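Local coordinates for possible thiamine biosynthesis enzyme (Candida albicans, PDB 2X7P), which probably binds a small ligand in the manner of a periplasmic solute-binding protein and may serve thiamine biosynthesis, though its exact function is not established, at residues Leu17-Ile22 against Leu44-Val49; Glu53-Leu58 against Ile71-Ala76; Trp101-Gly106 against Ser171-Trp176; Ile121-Ile126 against Phe149-Asn154. The protein carries 1 engineered substitution. All coordinates share one frame; numbering follows the deposited sequence.

How the interactions relate
Near the N terminus, interaction 1 closes a loop of 21 residues by pairing 17-22 with 44-49 at one margin of the first mixed sheet. Interaction 2 follows, closing 12 residues as helix 55-63 returns to strand 69-73 of that sheet; interactions 1 and 2 touch where Ala20 O lies 3.2 Å from Ile71 N, a probable hydrogen bond. Interaction 3 closes a loop of 64 residues by pairing two strands of the second mixed sheet, and interaction 4, closing 22 residues at the outer strand 148-151, is nested inside it. Gly122 N, 2.8 Å from Ala173 O, joins these two. Interactions 2 and 3 come within about 4 Å at their nearest atoms.

Interaction 1 of 4, residues Leu17-Ile22 against Leu44-Val49; sequences LKVAYI and LSIEFV. With AE3 (2-(2-ethoxyethoxy)ethanol), chain F.
Parallel pairing at the outer side of a mixed beta-sheet brings Leu17, Val19 and Tyr21 alongside Ile46 and Phe48. Glu47 N donates to Leu17 O at 2.9 Å and Val49 N to Val19 O at 2.8 Å, both nearly straight at hydrogen (168° and 167°). In the other direction, Leu17 N reaches Ser45 O, Tyr21 N reaches Val49 O, and a weak bond links Val19 N to Glu47 O. Only the Ala20-Val49 bridge is regular parallel strand pairing. In sheet order, strand 49-50 lies outermost and strand 19-21 next to it, where Ala20 also bonds to Ile69 and Ile71, as in the alpha/beta lobe of a solute-binding protein. Leu17 CB meets Ile46 CD1 at 3.6 Å. Ile46 CG2 meets Val19 CG2 at 3.8 Å and also sits over one face of the Phe48 ring, offset toward its rim. Tyr21 has CG between its backbone N and carbonyl carbon (chi1 75°), which places CE1 3.7 Å from Phe48 CB; the Phe48 edge faces the Tyr21 ring in an offset edge-to-face pair, centroids 5.9 Å apart. Lys18 and Glu47 lie side by side, pointing the same way, but Lys18 NZ and Glu47 OE2 remain 4.0 Å apart, beyond a salt bridge. Lys18 NZ bonds weakly to Glu66 O, and Val49 CG2 approaches Lys18 CE at 4.1 Å.

Interaction 2 of 4, residues Glu53-Leu58 against Ile71-Ala76; sequences EGSGRL and IGLTEA. With AE3 (2-(2-ethoxyethoxy)ethanol), chain F; ACY (acetic acid), chain H.
Ser55 enters the contact from the first turn of helix 55-63, and its side chain can be followed atom by atom. CB packs against the methyl of Ala76, Ser55 CB to Ala76 CB measuring 3.7 Å, so one helix start rests on the other. OG lies beside the backbone N of its own residue (chi1 -61°) and from there accepts a hydrogen bond from Leu73 N, 2.8 Å from Ser55 OG with 161° at the hydrogen. At Gly72, which has no side chain, Ser55 OG (3.4 Å) and Leu58 CD1 both come directly against the backbone CA. Leu58 CD1 also lies 3.4 Å from Ile71 O. Beyond the serine, Leu73 CD1 touches C1 of the bound 2-(2-ethoxyethoxy)ethanol at 3.6 Å, while Ser55 N is 3.4 Å from its C2. On the outer side of the helix start, Arg57 NE donates to OXT of an acetic acid, probably from the crystallisation liquor, at 2.8 Å, and Arg57 NH2 to its O. Gly54 and Leu73 are N-cap residues. Two helix N termini meeting beside strand 69-73, next to a bound molecule, are consistent with the ligand cleft of a periplasmic-binding-protein fold.

Interaction 3 of 4, residues Trp101-Gly106 against Ser171-Trp176; sequences WAVSTG and SDAFMW. With CO2 (carbon dioxide), chain L.
With CG between the backbone N and the carbonyl carbon (chi1 71°), the Phe174 ring swings across to Ser104, and Ser104 CB comes over its face in a CH-pi contact, 4.3 Å from the centroid. Ser104 OG bonds instead to Tyr185 OH. Thr105 OG1 is anti to its backbone N (chi1 -175°) and donates to Asp172 O at 2.7 Å, nearly in line with the carbonyl. Strands 100-106 and 173-177 are neighbours inside the second mixed sheet of this solute-binding family, where parallel order gives way to antiparallel. From Ser104-Phe174, a hydrogen-bonded pair, the pairing continues through the non-hydrogen-bonded Val103-Met175 to Ala102-Trp176, where Ala102 N reaches Trp176 O at 2.8 Å. On the Val103 face, the CE methyl of selenomethionine Met175 touches both Val103 CG2 and Trp101 CB, each at 3.9 Å. The Trp101 ring presents its edge to the Met175-Trp176 peptide, CE3 lying 3.5 Å from Trp176 N. Carbon dioxide sits over one face of the Trp176 indole, which stacks with Phe155; the carbon of carbon dioxide is 3.6 Å from Trp101 CH2. The gas thus meets aromatic carbon and pi surface, consistent with van der Waals and pi contacts rather than ionic binding at this end.

Interaction 4 of 4, residues Ile121-Ile126 against Phe149-Asn154; sequences IGVSRI and FQVLSN
Phe149 and Ile121, the two residues with the largest surface covered by this contact, start a pairing that joins the outermost strand 148-151 to its neighbour 120-123 in a beta-alpha-beta unit: strand 120-123, helix 129-141, strand 148-151. Their side chains lie next to each other and point the same way, Ile121 CB 4.0 Å from Phe149 CD1. Both leave the sheet on the side that also carries Val123 and Val151. Ring atom CD1 of Phe149 also meets Val123 CG1, at 4.1 Å, the two side chains crossing at a slant. Helix 129-141 packs on the side of the sheet that carries Phe149 and Val123, Tyr131 meeting the Phe149 ring. Val123 also sets its CG2 against Gln150 O at 3.6 Å.

The backbones of the two strands are joined parallel, their short axes 32° apart. Gln150 N donates to Ile121 O, and Val123 N answers with a nearly straight bond to Gln150 O, 2.7 Å long and 174° at hydrogen. Leu152 N then reaches Val123 O at 2.8 Å, with the donor close to the line of the carbonyl. Past the strand ends the segments stay together: Ile126 crosses Val151 at about a right angle, its CG1 4.0 Å from Val151 CG2. Ser124, third in buried surface, brings CB to 3.3 Å from Ser153 O, while its OG bonds to Ser128 OG. A weak bond runs from Ser153 N to Ser124 O, and that same carbonyl oxygen lies 3.3 Å from Val151 CG1.

Interaction 1 of 4, residues Leu17-Ile22 against Leu44-Val49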
# COMPACT_ATOMS: atom_id res chain seq x y z
N LEU A 17 -3.85 -11.82 18.61
CA LEU A 17 -3.94 -10.87 17.51
C LEU A 17 -3.86 -11.56 16.15
O LEU A 17 -2.90 -12.27 15.85
CB LEU A 17 -2.82 -9.82 17.61
CG LEU A 17 -2.95 -8.76 18.69
CD1 LEU A 17 -1.78 -7.80 18.62
CD2 LEU A 17 -4.27 -8.01 18.55
N LYS A 18 -4.89 -11.34 15.33
CA LYS A 18 -4.89 -11.84 13.96
C LYS A 18 -4.46 -10.73 13.01
O LYS A 18 -5.20 -9.77 12.80
CB LYS A 18 -6.27 -12.37 13.58
CG LYS A 18 -6.79 -13.46 14.51
CD LYS A 18 -8.07 -14.08 13.97
CE LYS A 18 -7.82 -14.79 12.65
NZ LYS A 18 -9.06 -15.42 12.11
N VAL A 19 -3.26 -10.86 12.45
CA VAL A 19 -2.71 -9.82 11.59
C VAL A 19 -2.83 -10.19 10.12
O VAL A 19 -2.22 -11.15 9.65
CB VAL A 19 -1.23 -9.54 11.93
CG1 VAL A 19 -0.66 -8.49 10.99
CG2 VAL A 19 -1.09 -9.11 13.38
N ALA A 20 -3.61 -9.40 9.38
CA ALA A 20 -3.77 -9.60 7.95
C ALA A 20 -2.72 -8.83 7.17
O ALA A 20 -2.70 -7.60 7.18
CB ALA A 20 -5.17 -9.18 7.51
N TYR A 21 -1.83 -9.55 6.50
CA TYR A 21 -0.75 -8.93 5.75
C TYR A 21 -0.82 -9.30 4.27
O TYR A 21 -1.63 -10.14 3.87
CB TYR A 21 0.61 -9.33 6.31
CG TYR A 21 1.01 -10.75 5.97
CD1 TYR A 21 0.47 -11.83 6.64
CD2 TYR A 21 1.93 -11.00 4.95
CE1 TYR A 21 0.83 -13.13 6.33
CE2 TYR A 21 2.30 -12.29 4.63
CZ TYR A 21 1.75 -13.35 5.32
OH TYR A 21 2.12 -14.64 5.00
N ILE A 22 0.03 -8.67 3.47
CA ILE A 22 0.09 -8.95 2.04
C ILE A 22 1.42 -9.61 1.70
O ILE A 22 2.48 -9.05 1.97
CB ILE A 22 -0.09 -7.67 1.20
CG1 ILE A 22 -1.42 -7.00 1.54
CG2 ILE A 22 0.00 -7.99 -0.28
CD1 ILE A 22 -1.66 -5.70 0.82
N LEU A 44 3.29 -12.27 22.74
CA LEU A 44 2.22 -12.14 21.76
C LEU A 44 1.86 -13.48 21.13
O LEU A 44 2.72 -14.33 20.91
CB LEU A 44 2.63 -11.15 20.66
CG LEU A 44 3.00 -9.73 21.11
CD1 LEU A 44 3.44 -8.90 19.91
CD2 LEU A 44 1.83 -9.07 21.81
N SER A 45 0.58 -13.66 20.85
CA SER A 45 0.10 -14.83 20.12
C SER A 45 -0.48 -14.38 18.79
O SER A 45 -1.68 -14.11 18.68
CB SER A 45 -0.95 -15.58 20.94
OG SER A 45 -1.41 -16.73 20.24
N ILE A 46 0.38 -14.30 17.78
CA ILE A 46 -0.02 -13.76 16.48
C ILE A 46 -0.46 -14.85 15.50
O ILE A 46 0.22 -15.86 15.34
CB ILE A 46 1.13 -12.95 15.84
CG1 ILE A 46 1.65 -11.90 16.82
CG2 ILE A 46 0.66 -12.30 14.55
CD1 ILE A 46 0.62 -10.87 17.22
N GLU A 47 -1.59 -14.62 14.85
CA GLU A 47 -2.07 -15.50 13.80
C GLU A 47 -2.15 -14.74 12.48
O GLU A 47 -3.14 -14.08 12.19
CB GLU A 47 -3.44 -16.08 14.15
CG GLU A 47 -4.05 -16.95 13.06
CD GLU A 47 -5.42 -17.47 13.43
OE1 GLU A 47 -5.84 -17.29 14.59
OE2 GLU A 47 -6.08 -18.07 12.55
N PHE A 48 -1.08 -14.83 11.68
CA PHE A 48 -1.01 -14.10 10.42
C PHE A 48 -2.01 -14.63 9.40
O PHE A 48 -2.17 -15.84 9.23
CB PHE A 48 0.41 -14.15 9.85
CG PHE A 48 1.40 -13.36 10.66
CD1 PHE A 48 1.54 -12.00 10.48
CD2 PHE A 48 2.20 -14.00 11.59
CE1 PHE A 48 2.45 -11.28 11.22
CE2 PHE A 48 3.12 -13.28 12.34
CZ PHE A 48 3.25 -11.92 12.15
N VAL A 49 -2.68 -13.71 8.71
CA VAL A 49 -3.64 -14.07 7.67
C VAL A 49 -3.20 -13.52 6.32
O VAL A 49 -3.29 -12.31 6.07
CB VAL A 49 -5.05 -13.55 8.00
CG1 VAL A 49 -6.01 -13.86 6.87
CG2 VAL A 49 -5.54 -14.14 9.31
C1 AE3 F . -3.48 -3.16 -3.19
C2 AE3 F . -2.44 -3.82 -2.29
O2 AE3 F . -1.24 -4.08 -3.02
C3 AE3 F . -0.22 -4.55 -2.14
C4 AE3 F . 1.04 -4.95 -2.91
O3 AE3 F . 1.46 -3.89 -3.76
C5 AE3 F . 2.68 -3.31 -3.29
C6 AE3 F . 3.86 -3.84 -4.08
O4 AE3 F . 3.48 -4.07 -5.44

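Interaction 2 of 4, residues Glu53-Leu58 against Ile71-Ala76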
# COMPACT_ATOMS: atom_id res chain seq x y z
N GLU A 53 -5.32 -10.73 -2.08
CA GLU A 53 -6.33 -9.91 -2.75
C GLU A 53 -5.98 -8.43 -2.75
O GLU A 53 -6.35 -7.70 -3.67
CB GLU A 53 -7.71 -10.13 -2.12
CG GLU A 53 -8.24 -11.56 -2.25
CD GLU A 53 -7.55 -12.53 -1.32
OE1 GLU A 53 -6.93 -12.07 -0.34
OE2 GLU A 53 -7.63 -13.75 -1.56
N GLY A 54 -5.28 -7.98 -1.71
CA GLY A 54 -4.85 -6.60 -1.63
C GLY A 54 -5.41 -5.84 -0.43
O GLY A 54 -6.01 -6.44 0.46
N SER A 55 -5.20 -4.53 -0.43
CA SER A 55 -5.64 -3.68 0.67
C SER A 55 -7.16 -3.59 0.75
O SER A 55 -7.73 -3.34 1.82
CB SER A 55 -5.04 -2.28 0.55
OG SER A 55 -3.62 -2.33 0.60
N GLY A 56 -7.82 -3.78 -0.39
CA GLY A 56 -9.27 -3.75 -0.44
C GLY A 56 -9.90 -4.76 0.49
O GLY A 56 -10.85 -4.46 1.21
N ARG A 57 -9.36 -5.98 0.49
CA ARG A 57 -9.86 -7.04 1.35
C ARG A 57 -9.41 -6.85 2.79
O ARG A 57 -10.12 -7.23 3.73
CB ARG A 57 -9.43 -8.41 0.83
CG ARG A 57 -9.84 -9.56 1.73
CD ARG A 57 -9.79 -10.89 1.00
NE ARG A 57 -10.11 -12.01 1.89
CZ ARG A 57 -11.34 -12.33 2.28
NH1 ARG A 57 -12.38 -11.61 1.86
NH2 ARG A 57 -11.54 -13.35 3.10
N LEU A 58 -8.23 -6.26 2.98
CA LEU A 58 -7.73 -5.97 4.32
C LEU A 58 -8.74 -5.15 5.10
O LEU A 58 -8.99 -5.42 6.28
CB LEU A 58 -6.39 -5.22 4.24
CG LEU A 58 -5.20 -5.99 3.69
CD1 LEU A 58 -3.97 -5.10 3.63
CD2 LEU A 58 -4.92 -7.23 4.52
N ILE A 71 -2.13 -4.47 7.38
CA ILE A 71 -1.01 -3.70 6.86
C ILE A 71 -1.07 -3.63 5.33
O ILE A 71 -0.73 -4.59 4.64
CB ILE A 71 0.34 -4.31 7.28
CG1 ILE A 71 0.43 -4.40 8.81
CG2 ILE A 71 1.50 -3.49 6.73
CD1 ILE A 71 1.71 -5.03 9.32
N GLY A 72 -1.52 -2.49 4.82
CA GLY A 72 -1.67 -2.31 3.38
C GLY A 72 -1.33 -0.91 2.91
O GLY A 72 -0.71 -0.14 3.64
N LEU A 73 -1.74 -0.59 1.69
CA LEU A 73 -1.44 0.70 1.09
C LEU A 73 -2.13 1.84 1.84
O LEU A 73 -3.26 1.70 2.30
CB LEU A 73 -1.84 0.72 -0.39
CG LEU A 73 -1.09 -0.27 -1.28
CD1 LEU A 73 -1.54 -0.13 -2.73
CD2 LEU A 73 0.41 -0.07 -1.16
N THR A 74 -1.43 2.97 1.94
CA THR A 74 -1.92 4.12 2.69
C THR A 74 -3.21 4.71 2.13
O THR A 74 -4.16 4.94 2.87
CB THR A 74 -0.85 5.24 2.75
OG1 THR A 74 0.35 4.72 3.34
CG2 THR A 74 -1.35 6.41 3.58
N GLU A 75 -3.23 4.95 0.82
CA GLU A 75 -4.37 5.60 0.19
C GLU A 75 -5.66 4.80 0.36
O GLU A 75 -6.75 5.36 0.32
CB GLU A 75 -4.10 5.85 -1.30
CG GLU A 75 -4.09 4.61 -2.17
CD GLU A 75 -2.73 3.94 -2.22
OE1 GLU A 75 -1.88 4.23 -1.36
OE2 GLU A 75 -2.51 3.11 -3.14
N ALA A 76 -5.52 3.50 0.57
CA ALA A 76 -6.68 2.63 0.76
C ALA A 76 -7.39 2.94 2.07
O ALA A 76 -8.62 3.08 2.11
CB ALA A 76 -6.26 1.17 0.71
C1 AE3 F . -3.48 -3.16 -3.19
C2 AE3 F . -2.44 -3.82 -2.29
O2 AE3 F . -1.24 -4.08 -3.02
C3 AE3 F . -0.22 -4.55 -2.14
C4 AE3 F . 1.04 -4.95 -2.91
O3 AE3 F . 1.46 -3.89 -3.76
C5 AE3 F . 2.68 -3.31 -3.29
C6 AE3 F . 3.86 -3.84 -4.08
O4 AE3 F . 3.48 -4.07 -5.44
C ACY H . -7.95 -14.42 2.65
O ACY H . -8.85 -14.47 3.52
OXT ACY H . -7.64 -13.38 2.03
CH3 ACY H . -7.20 -15.68 2.34

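Interaction 3 of 4, residues Trp101-Gly106 against Ser171-Trp176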
# COMPACT_ATOMS: atom_id res chain seq x y z
N TRP A 101 5.01 3.79 -9.10
CA TRP A 101 4.06 3.33 -10.11
C TRP A 101 4.64 3.49 -11.51
O TRP A 101 5.15 4.55 -11.87
CB TRP A 101 2.74 4.11 -10.00
CG TRP A 101 1.93 3.74 -8.80
CD1 TRP A 101 2.14 4.13 -7.51
CD2 TRP A 101 0.76 2.91 -8.78
NE1 TRP A 101 1.18 3.59 -6.69
CE2 TRP A 101 0.31 2.84 -7.44
CE3 TRP A 101 0.04 2.22 -9.76
CZ2 TRP A 101 -0.81 2.11 -7.06
CZ3 TRP A 101 -1.08 1.50 -9.38
CH2 TRP A 101 -1.49 1.45 -8.05
N ALA A 102 4.57 2.42 -12.30
CA ALA A 102 5.06 2.45 -13.67
C ALA A 102 3.92 2.58 -14.66
O ALA A 102 2.92 1.87 -14.57
CB ALA A 102 5.88 1.20 -13.95
N VAL A 103 4.07 3.49 -15.62
CA VAL A 103 3.09 3.66 -16.68
C VAL A 103 3.48 2.80 -17.88
O VAL A 103 4.53 3.02 -18.49
CB VAL A 103 2.98 5.13 -17.12
CG1 VAL A 103 1.89 5.30 -18.17
CG2 VAL A 103 2.70 6.03 -15.92
N SER A 104 2.65 1.82 -18.20
CA SER A 104 2.97 0.86 -19.25
C SER A 104 2.03 0.92 -20.45
O SER A 104 0.95 1.52 -20.38
CB SER A 104 2.97 -0.56 -18.68
OG SER A 104 3.90 -0.70 -17.63
N THR A 105 2.45 0.29 -21.54
CA THR A 105 1.63 0.14 -22.73
C THR A 105 2.10 -1.09 -23.49
O THR A 105 3.07 -1.73 -23.09
CB THR A 105 1.70 1.39 -23.63
OG1 THR A 105 0.78 1.25 -24.72
CG2 THR A 105 3.11 1.57 -24.18
N GLY A 106 1.43 -1.41 -24.59
CA GLY A 106 1.80 -2.56 -25.39
C GLY A 106 3.25 -2.48 -25.86
O GLY A 106 3.72 -1.42 -26.25
N SER A 171 -6.78 -0.09 -24.98
CA SER A 171 -6.48 1.09 -24.18
C SER A 171 -5.08 1.58 -24.49
O SER A 171 -4.23 0.82 -24.97
CB SER A 171 -6.63 0.78 -22.69
OG SER A 171 -5.69 -0.19 -22.27
N ASP A 172 -4.83 2.86 -24.22
CA ASP A 172 -3.54 3.47 -24.54
C ASP A 172 -2.46 3.12 -23.52
O ASP A 172 -1.34 2.78 -23.90
CB ASP A 172 -3.69 4.99 -24.66
CG ASP A 172 -4.58 5.40 -25.81
OD1 ASP A 172 -4.88 4.54 -26.67
OD2 ASP A 172 -4.98 6.58 -25.87
N ALA A 173 -2.80 3.21 -22.24
CA ALA A 173 -1.83 2.93 -21.19
C ALA A 173 -2.51 2.64 -19.85
O ALA A 173 -3.69 2.93 -19.67
CB ALA A 173 -0.86 4.09 -21.04
N PHE A 174 -1.76 2.05 -18.93
CA PHE A 174 -2.25 1.80 -17.58
C PHE A 174 -1.11 1.93 -16.58
O PHE A 174 0.06 1.91 -16.96
CB PHE A 174 -2.89 0.41 -17.48
CG PHE A 174 -1.90 -0.72 -17.54
CD1 PHE A 174 -1.51 -1.27 -18.75
CD2 PHE A 174 -1.37 -1.25 -16.37
CE1 PHE A 174 -0.61 -2.31 -18.81
CE2 PHE A 174 -0.46 -2.30 -16.42
CZ PHE A 174 -0.08 -2.82 -17.64
N MSE A 175 -1.46 2.06 -15.31
CA MSE A 175 -0.46 2.21 -14.26
C MSE A 175 -0.50 1.04 -13.28
O MSE A 175 -1.57 0.52 -12.97
CB MSE A 175 -0.66 3.53 -13.52
CG MSE A 175 -0.74 4.74 -14.44
SE MSE A 175 -0.90 6.42 -13.46
CE MSE A 175 0.79 6.38 -12.50
N TRP A 176 0.68 0.64 -12.81
CA TRP A 176 0.80 -0.50 -11.92
C TRP A 176 2.16 -0.45 -11.23
O TRP A 176 3.10 0.14 -11.76
CB TRP A 176 0.66 -1.81 -12.71
CG TRP A 176 0.11 -2.95 -11.91
CD1 TRP A 176 0.81 -4.00 -11.40
CD2 TRP A 176 -1.26 -3.17 -11.55
NE1 TRP A 176 -0.03 -4.86 -10.73
CE2 TRP A 176 -1.31 -4.37 -10.81
CE3 TRP A 176 -2.44 -2.46 -11.78
CZ2 TRP A 176 -2.50 -4.88 -10.30
CZ3 TRP A 176 -3.63 -2.97 -11.27
CH2 TRP A 176 -3.65 -4.17 -10.54
C CO2 L . -1.21 -2.14 -7.77
O1 CO2 L . -0.02 -2.26 -7.99
O2 CO2 L . -2.41 -2.03 -7.55

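Interaction 4 of 4, residues Ile121-Ile126 against Phe149-Asn154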
# COMPACT_ATOMS: atom_id res chain seq x y z
N ILE A 121 -7.28 5.43 -20.69
CA ILE A 121 -6.49 4.95 -19.56
C ILE A 121 -7.10 3.69 -18.96
O ILE A 121 -8.24 3.70 -18.49
CB ILE A 121 -6.36 6.02 -18.46
CG1 ILE A 121 -5.64 7.25 -19.01
CG2 ILE A 121 -5.62 5.46 -17.26
CD1 ILE A 121 -4.23 6.98 -19.47
N GLY A 122 -6.33 2.60 -18.96
CA GLY A 122 -6.78 1.35 -18.39
C GLY A 122 -6.59 1.29 -16.89
O GLY A 122 -5.55 1.69 -16.37
N VAL A 123 -7.60 0.79 -16.19
CA VAL A 123 -7.54 0.64 -14.74
C VAL A 123 -8.20 -0.67 -14.32
O VAL A 123 -9.04 -1.21 -15.04
CB VAL A 123 -8.23 1.80 -14.01
CG1 VAL A 123 -7.57 3.13 -14.37
CG2 VAL A 123 -9.71 1.83 -14.32
N SER A 124 -7.82 -1.19 -13.16
CA SER A 124 -8.43 -2.40 -12.64
C SER A 124 -9.85 -2.12 -12.18
O SER A 124 -10.79 -2.83 -12.55
CB SER A 124 -7.60 -2.96 -11.48
OG SER A 124 -7.46 -2.00 -10.44
N ARG A 125 -10.01 -1.07 -11.39
CA ARG A 125 -11.32 -0.65 -10.91
C ARG A 125 -11.37 0.87 -10.77
O ARG A 125 -10.34 1.53 -10.67
CB ARG A 125 -11.63 -1.29 -9.55
CG ARG A 125 -11.92 -2.78 -9.62
CD ARG A 125 -12.01 -3.37 -8.22
NE ARG A 125 -12.45 -4.77 -8.23
CZ ARG A 125 -13.70 -5.16 -8.02
NH1 ARG A 125 -14.64 -4.26 -7.77
NH2 ARG A 125 -14.01 -6.45 -8.05
N ILE A 126 -12.58 1.42 -10.76
CA ILE A 126 -12.76 2.85 -10.51
C ILE A 126 -12.53 3.12 -9.03
O ILE A 126 -13.20 2.55 -8.17
CB ILE A 126 -14.16 3.33 -10.91
CG1 ILE A 126 -14.39 3.12 -12.41
CG2 ILE A 126 -14.35 4.79 -10.54
CD1 ILE A 126 -13.43 3.89 -13.28
N PHE A 149 -11.76 6.12 -18.99
CA PHE A 149 -11.19 5.02 -18.23
C PHE A 149 -11.74 3.67 -18.67
O PHE A 149 -12.94 3.52 -18.90
CB PHE A 149 -11.43 5.23 -16.73
CG PHE A 149 -10.76 6.45 -16.17
CD1 PHE A 149 -9.41 6.44 -15.86
CD2 PHE A 149 -11.48 7.62 -15.97
CE1 PHE A 149 -8.79 7.56 -15.35
CE2 PHE A 149 -10.86 8.75 -15.46
CZ PHE A 149 -9.51 8.72 -15.15
N GLN A 150 -10.85 2.69 -18.78
CA GLN A 150 -11.23 1.34 -19.17
C GLN A 150 -11.06 0.39 -17.99
O GLN A 150 -9.96 0.22 -17.48
CB GLN A 150 -10.38 0.86 -20.35
CG GLN A 150 -10.16 1.91 -21.43
CD GLN A 150 -11.44 2.29 -22.15
OE1 GLN A 150 -12.35 1.47 -22.30
NE2 GLN A 150 -11.52 3.53 -22.60
N VAL A 151 -12.16 -0.22 -17.56
CA VAL A 151 -12.11 -1.15 -16.43
C VAL A 151 -11.78 -2.56 -16.90
O VAL A 151 -12.59 -3.22 -17.56
CB VAL A 151 -13.45 -1.17 -15.67
CG1 VAL A 151 -13.39 -2.16 -14.51
CG2 VAL A 151 -13.80 0.23 -15.18
N LEU A 152 -10.58 -3.03 -16.57
CA LEU A 152 -10.12 -4.34 -17.00
C LEU A 152 -10.08 -5.37 -15.87
O LEU A 152 -9.63 -6.50 -16.06
CB LEU A 152 -8.74 -4.24 -17.67
CG LEU A 152 -8.68 -3.67 -19.09
CD1 LEU A 152 -9.64 -4.41 -20.01
CD2 LEU A 152 -8.96 -2.17 -19.10
N SER A 153 -10.54 -4.96 -14.69
CA SER A 153 -10.66 -5.87 -13.55
C SER A 153 -9.32 -6.24 -12.91
O SER A 153 -9.08 -5.93 -11.74
CB SER A 153 -11.44 -7.13 -13.93
OG SER A 153 -11.59 -8.00 -12.83
N ASN A 154 -8.46 -6.92 -13.66
CA ASN A 154 -7.18 -7.37 -13.12
C ASN A 154 -5.96 -6.94 -13.94
O ASN A 154 -6.09 -6.37 -15.02
CB ASN A 154 -7.18 -8.88 -12.90
CG ASN A 154 -7.52 -9.66 -14.15
OD1 ASN A 154 -8.42 -10.50 -14.15
ND2 ASN A 154 -6.81 -9.39 -15.24